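Local coordinates for protein nitroalkane oxidase (Podospora anserina, PDB 3MKH) that catalyses the FAD-dependent oxidation of nitroalkanes to aldehydes or ketones, consuming oxygen and releasing nitrite and hydrogen peroxide, at residues A18-L21 with A22-L26; G268-D271 with G272-V275; A334-A337 with M338-P342. All blocks are in the same frame, centred on the assembly; numbering follows the deposited sequence.

Contact 1: residues A18-L21 with A22-L26; sequences ARSL and ARNLL
Leu21 and Leu25 meet one helical turn apart, and their methyls are pressed together: Leu21 CD1 comes to 3.3 Å from Leu25 CD2, tighter than ordinary van der Waals contact. The two side chains cross at a slant. Leu21 swings CG away from its own backbone N (chi1 -170°) and Leu25 holds CG beside its N, which sets one branch of each against the other; both second torsions are unusual, so the placement of these methyls is doubtful. At the root of the pair, Leu21 O accepts Leu25 N at 2.8 Å and, more weakly, Leu26 N at 3.5 Å, giving the turn a wider, pi-type character. Helix 9-33 belongs to the N-terminal helical part of the acyl-CoA dehydrogenase fold, and here Leu25 rests on Ala53 and Ala54 of helix 48-56. Leu26 turns to the buried side, packing on Cys85, Ala92 and Ile96, while Ala18 sits against Leu81. Asn24 N bonds to Ser20 O at 2.8 Å, and the Asn24 side chain folds back over that oxygen with CB at 3.2 Å from Ser20 O. Asn24 ND2 lies beside Ser20 OG, but the angle is too poor for a hydrogen bond. Arg19 sends NH1 back to Gln16 OE1, while the Arg23 chain, bent at chi2 and chi3, leaves its NH2 5.4 Å from Arg19 NH2.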
loop_
_atom_site.group_PDB
_atom_site.type_symbol
_atom_site.label_atom_id
_atom_site.label_comp_id
_atom_site.label_asym_id
_atom_site.label_seq_id
_atom_site.Cartn_x
_atom_site.Cartn_y
_atom_site.Cartn_z
ATOM N N ALA A 18 -13.656 22.263 23.603
ATOM C CA ALA A 18 -13.961 21.679 22.292
ATOM C C ALA A 18 -14.981 20.541 22.423
ATOM O O ALA A 18 -15.931 20.448 21.642
ATOM C CB ALA A 18 -12.686 21.182 21.622
ATOM N N ARG A 19 -14.782 19.677 23.414
ATOM C CA ARG A 19 -15.726 18.584 23.661
ATOM C C ARG A 19 -17.133 19.134 23.901
ATOM O O ARG A 19 -18.126 18.637 23.344
ATOM C CB ARG A 19 -15.283 17.747 24.861
ATOM C CG ARG A 19 -13.970 17.000 24.667
ATOM C CD ARG A 19 -13.589 16.259 25.951
ATOM N NE ARG A 19 -14.477 15.129 26.191
ATOM C CZ ARG A 19 -15.364 15.067 27.173
ATOM N NH1 ARG A 19 -15.469 16.067 28.044
ATOM N NH2 ARG A 19 -16.137 13.995 27.294
ATOM N N SER A 20 -17.215 20.173 24.722
ATOM C CA SER A 20 -18.499 20.785 25.059
ATOM C C SER A 20 -19.156 21.482 23.853
ATOM O O SER A 20 -20.359 21.340 23.603
ATOM C CB SER A 20 -18.308 21.772 26.227
ATOM O OG SER A 20 -19.538 22.341 26.627
ATOM N N LEU A 21 -18.365 22.236 23.096
ATOM C CA LEU A 21 -18.880 22.890 21.898
ATOM C C LEU A 21 -19.432 21.888 20.882
ATOM O O LEU A 21 -20.546 22.051 20.340
ATOM C CB LEU A 21 -17.770 23.689 21.234
ATOM C CG LEU A 21 -18.356 24.563 20.126
ATOM C CD1 LEU A 21 -18.621 25.953 20.690
ATOM C CD2 LEU A 21 -17.445 24.622 18.919
ATOM N N ALA A 22 -18.647 20.852 20.614
ATOM C CA ALA A 22 -19.043 19.848 19.627
ATOM C C ALA A 22 -20.332 19.185 20.059
ATOM O O ALA A 22 -21.270 19.052 19.272
ATOM C CB ALA A 22 -17.943 18.812 19.443
ATOM N N ARG A 23 -20.391 18.786 21.326
ATOM C CA ARG A 23 -21.576 18.108 21.848
ATOM C C ARG A 23 -22.811 19.025 21.908
ATOM O O ARG A 23 -23.920 18.598 21.593
ATOM C CB ARG A 23 -21.274 17.500 23.222
ATOM C CG ARG A 23 -22.499 17.122 24.039
ATOM C CD ARG A 23 -23.092 15.792 23.607
ATOM N NE ARG A 23 -22.184 14.676 23.869
ATOM C CZ ARG A 23 -21.913 14.208 25.084
ATOM N NH1 ARG A 23 -22.479 14.771 26.150
ATOM N NH2 ARG A 23 -21.075 13.182 25.237
ATOM N N ASN A 24 -22.618 20.284 22.296
ATOM C CA ASN A 24 -23.755 21.187 22.497
ATOM C C ASN A 24 -24.244 21.889 21.250
ATOM O O ASN A 24 -25.421 22.186 21.142
ATOM C CB ASN A 24 -23.437 22.248 23.551
ATOM C CG ASN A 24 -23.372 21.672 24.943
ATOM O OD1 ASN A 24 -23.982 20.644 25.233
ATOM N ND2 ASN A 24 -22.645 22.336 25.816
ATOM N N LEU A 25 -23.329 22.200 20.339
ATOM C CA LEU A 25 -23.673 22.976 19.145
ATOM C C LEU A 25 -23.716 22.110 17.886
ATOM O O LEU A 25 -24.709 22.116 17.145
ATOM C CB LEU A 25 -22.712 24.145 18.973
ATOM C CG LEU A 25 -23.067 25.401 19.775
ATOM C CD1 LEU A 25 -23.717 25.041 21.090
ATOM C CD2 LEU A 25 -21.851 26.264 20.007
ATOM N N LEU A 26 -22.679 21.312 17.666
ATOM C CA LEU A 26 -22.587 20.576 16.401
ATOM C C LEU A 26 -23.541 19.379 16.288
ATOM O O LEU A 26 -24.115 19.123 15.219
ATOM C CB LEU A 26 -21.141 20.160 16.137
ATOM C CG LEU A 26 -20.136 21.321 16.079
ATOM C CD1 LEU A 26 -18.721 20.821 15.811
ATOM C CD2 LEU A 26 -20.541 22.396 15.045
#

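Contact 2: residues G268-D271 with G272-V275; sequences GAFD and GSAV
With chi1 at 67°, Ser273 OG sits between its own backbone N and carbonyl carbon, a position that turns the hydroxyl back along the helix toward Phe270. Phe270 meets it with CG placed anti to the carbonyl carbon (chi1 -68°), which carries the ring edge at CD1 to 3.7 Å from Ser273 OG, itself near the ring plane. Ser273 OG also lies 3.0 Å from Phe270 O. Beyond the helix, Ser273 OG is hydrogen-bonded to Asp399 OD1, the inferred proton acceptor of the active site; Ser273 is thus a neighbour that can hold that carboxylate in place. All this happens on helix 262-298, a long helix of the C-terminal helical domain of the acyl-CoA dehydrogenase fold, where the Phe270 ring packs edge-to-face with Phe134, an FAD-binding residue, and comes within about 5 Å of the bound FAD. Phe270 O is gripped twice: Arg406 NH2 bonds to it, and Ala274 N donates at 3.0 Å from 45° above the carbonyl plane. One residue earlier the geometry is more regular, Ser273 N reaching Ala269 O at 3.0 Å within the carbonyl plane. The bond before that is weak, with Gly272 N 3.4 Å from Gly268 O. The Asp271 carboxylate leaves the helix, OD2 in a salt bridge to Arg349 and hydrogen-bonded to Tyr345, while Ala274 CB tucks in 3.4 Å from Asp271 O.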
loop_
_atom_site.group_PDB
_atom_site.type_symbol
_atom_site.label_atom_id
_atom_site.label_comp_id
_atom_site.label_asym_id
_atom_site.label_seq_id
_atom_site.Cartn_x
_atom_site.Cartn_y
_atom_site.Cartn_z
ATOM N N GLY A 268 -0.114 31.403 1.926
ATOM C CA GLY A 268 0.165 31.506 3.345
ATOM C C GLY A 268 -1.041 31.021 4.126
ATOM O O GLY A 268 -0.914 30.276 5.103
ATOM N N ALA A 269 -2.222 31.460 3.705
ATOM C CA ALA A 269 -3.453 31.006 4.329
ATOM C C ALA A 269 -3.547 29.477 4.210
ATOM O O ALA A 269 -3.885 28.793 5.180
ATOM C CB ALA A 269 -4.656 31.677 3.679
ATOM N N PHE A 270 -3.210 28.939 3.038
ATOM C CA PHE A 270 -3.306 27.496 2.826
ATOM C C PHE A 270 -2.230 26.697 3.557
ATOM O O PHE A 270 -2.383 25.490 3.740
ATOM C CB PHE A 270 -3.312 27.133 1.342
ATOM C CG PHE A 270 -4.554 27.576 0.607
ATOM C CD1 PHE A 270 -5.810 27.165 1.022
ATOM C CD2 PHE A 270 -4.456 28.378 -0.512
ATOM C CE1 PHE A 270 -6.955 27.567 0.338
ATOM C CE2 PHE A 270 -5.588 28.784 -1.204
ATOM C CZ PHE A 270 -6.840 28.383 -0.778
ATOM N N ASP A 271 -1.140 27.349 3.968
ATOM C CA ASP A 271 -0.147 26.668 4.815
ATOM C C ASP A 271 -0.689 26.410 6.234
ATOM O O ASP A 271 -0.496 25.333 6.794
ATOM C CB ASP A 271 1.148 27.475 4.913
ATOM C CG ASP A 271 1.957 27.463 3.621
ATOM O OD1 ASP A 271 1.730 26.587 2.753
ATOM O OD2 ASP A 271 2.830 28.343 3.480
ATOM N N GLY A 272 -1.362 27.405 6.807
ATOM C CA GLY A 272 -2.020 27.241 8.090
ATOM C C GLY A 272 -3.154 26.224 8.005
ATOM O O GLY A 272 -3.313 25.362 8.877
ATOM N N SER A 273 -3.947 26.318 6.949
ATOM C CA SER A 273 -5.100 25.433 6.802
ATOM C C SER A 273 -4.653 23.975 6.636
ATOM O O SER A 273 -5.350 23.051 7.066
ATOM C CB SER A 273 -5.979 25.860 5.624
ATOM O OG SER A 273 -5.299 25.662 4.393
ATOM N N ALA A 274 -3.492 23.784 6.009
ATOM C CA ALA A 274 -2.914 22.446 5.819
ATOM C C ALA A 274 -2.728 21.716 7.159
ATOM O O ALA A 274 -2.977 20.511 7.269
ATOM C CB ALA A 274 -1.571 22.547 5.071
ATOM N N VAL A 275 -2.272 22.451 8.167
ATOM C CA VAL A 275 -2.101 21.882 9.506
ATOM C C VAL A 275 -3.452 21.426 10.044
ATOM O O VAL A 275 -3.582 20.342 10.614
ATOM C CB VAL A 275 -1.460 22.908 10.488
ATOM C CG1 VAL A 275 -1.391 22.347 11.921
ATOM C CG2 VAL A 275 -0.062 23.328 10.006
#

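Contact 3: residues A334-A337 with M338-P342; sequences AAHA and MENGP
Helix 311-340 stops here: Ala337 O still accepts Gly341 N at 2.8 Å, but Gly341 breaks out with a positive phi of 66° and the chain then passes through a cis peptide into Pro342. In this helix C-terminus, within the C-terminal helical domain, His336 and Asn340 carry the contact. The imidazole stands anti to the backbone N of His336 (chi1 -175°), which lays one ring face beneath the last side chain of the helix. Asn340 ND2 hangs over that face toward its rim, nearest to His336 CD2 at 3.4 Å, and Asn340 CB makes a CH-pi contact 4.0 Å from the centroid of the His336 ring. The amide is turned 30° from the ring. The bond from Asn340 ND2 to His336 O, 3.0 Å, in the carbonyl plane and on a lone pair, helps to set its rotation; the same oxygen takes weak bonds from Glu339 N and Asn340 N. His6 of a second subunit stacks edge-to-face with His336, placing this helix end at a subunit interface. With an alanine in place of His336, the Asn340 amide would probably lose the surface it lies on and His6 its aromatic mate. Elsewhere on this turn a water links Ala335 O to Glu339 OE2, which also accepts Leu75 N. Around the ring edge, in its plane, a second water sits 2.7 Å from His336 ND1 and donates to Gly341 O.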
loop_
_atom_site.group_PDB
_atom_site.type_symbol
_atom_site.label_atom_id
_atom_site.label_comp_id
_atom_site.label_asym_id
_atom_site.label_seq_id
_atom_site.Cartn_x
_atom_site.Cartn_y
_atom_site.Cartn_z
ATOM N N ALA A 334 3.910 19.880 13.133
ATOM C CA ALA A 334 3.720 20.921 12.131
ATOM C C ALA A 334 3.090 22.164 12.754
ATOM O O ALA A 334 3.475 23.283 12.431
ATOM C CB ALA A 334 2.843 20.411 10.967
ATOM N N ALA A 335 2.102 21.971 13.628
ATOM C CA ALA A 335 1.477 23.107 14.305
ATOM C C ALA A 335 2.539 23.897 15.086
ATOM O O ALA A 335 2.594 25.133 15.041
ATOM C CB ALA A 335 0.398 22.628 15.239
ATOM N N HIS A 336 3.384 23.174 15.809
ATOM C CA HIS A 336 4.385 23.822 16.652
ATOM C C HIS A 336 5.454 24.515 15.802
ATOM O O HIS A 336 5.808 25.674 16.050
ATOM C CB HIS A 336 5.013 22.810 17.609
ATOM C CG HIS A 336 5.966 23.423 18.583
ATOM N ND1 HIS A 336 7.333 23.401 18.405
ATOM C CD2 HIS A 336 5.745 24.116 19.729
ATOM C CE1 HIS A 336 7.915 24.032 19.414
ATOM N NE2 HIS A 336 6.973 24.472 20.232
ATOM N N ALA A 337 5.968 23.815 14.793
ATOM C CA ALA A 337 7.021 24.384 13.948
ATOM C C ALA A 337 6.566 25.621 13.158
ATOM O O ALA A 337 7.332 26.593 12.986
ATOM C CB ALA A 337 7.594 23.308 13.007
ATOM N N MET A 338 5.322 25.596 12.678
ATOM C CA MET A 338 4.816 26.732 11.917
ATOM C C MET A 338 4.947 28.025 12.716
ATOM O O MET A 338 5.210 29.084 12.156
ATOM C CB MET A 338 3.359 26.530 11.507
ATOM C CG MET A 338 3.192 25.672 10.262
ATOM S SD MET A 338 3.902 26.458 8.808
ATOM C CE MET A 338 2.790 27.835 8.558
ATOM N N GLU A 339 4.752 27.932 14.022
ATOM C CA GLU A 339 4.771 29.127 14.868
ATOM C C GLU A 339 6.085 29.332 15.648
ATOM O O GLU A 339 6.364 30.439 16.107
ATOM C CB GLU A 339 3.538 29.145 15.797
ATOM C CG GLU A 339 2.231 29.308 14.993
ATOM C CD GLU A 339 0.971 29.361 15.845
ATOM O OE1 GLU A 339 -0.043 29.908 15.359
ATOM O OE2 GLU A 339 0.991 28.861 16.990
ATOM N N ASN A 340 6.891 28.280 15.778
ATOM C CA ASN A 340 8.065 28.338 16.657
ATOM C C ASN A 340 9.379 27.873 16.049
ATOM O O ASN A 340 10.423 27.943 16.706
ATOM C CB ASN A 340 7.801 27.536 17.931
ATOM C CG ASN A 340 6.590 28.032 18.669
ATOM O OD1 ASN A 340 6.631 29.098 19.287
ATOM N ND2 ASN A 340 5.482 27.288 18.574
ATOM N N GLY A 341 9.337 27.390 14.810
ATOM C CA GLY A 341 10.528 26.806 14.215
ATOM C C GLY A 341 10.930 25.532 14.944
ATOM O O GLY A 341 10.105 24.919 15.633
ATOM N N PRO A 342 12.207 25.129 14.816
ATOM C CA PRO A 342 13.255 25.887 14.127
ATOM C C PRO A 342 13.097 25.854 12.615
ATOM O O PRO A 342 12.148 25.255 12.097
ATOM C CB PRO A 342 14.546 25.146 14.525
ATOM C CG PRO A 342 14.103 23.730 14.814
ATOM C CD PRO A 342 12.654 23.777 15.214
HETATM O O HOH W 1 1.279 26.223 17.445
HETATM O O HOH W 2 9.017 22.485 16.512
#

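How the contacts relate
Contacts 2 and 3 belong together; contact 1 stands apart, its centre about 24 Å from that of contact 2 and 28 Å from that of contact 3. The two C-terminal-domain helices, 262-298 and 311-340, pack directly: Val275 CG1 lies 3.8 Å from Ala335 CB, and Met338 CE reaches Asp271 CB. Contact 2 is the buried one beside the FAD, and its polar groups find partners in the active site and on neighbouring helices. Contact 3, also largely buried, ends a helix against a second subunit and relies on waters and an aromatic face. Contact 1, in the N-terminal domain, is partly surface: leucines and alanines meet neighbouring helices, while arginines and polar side chains lie exposed.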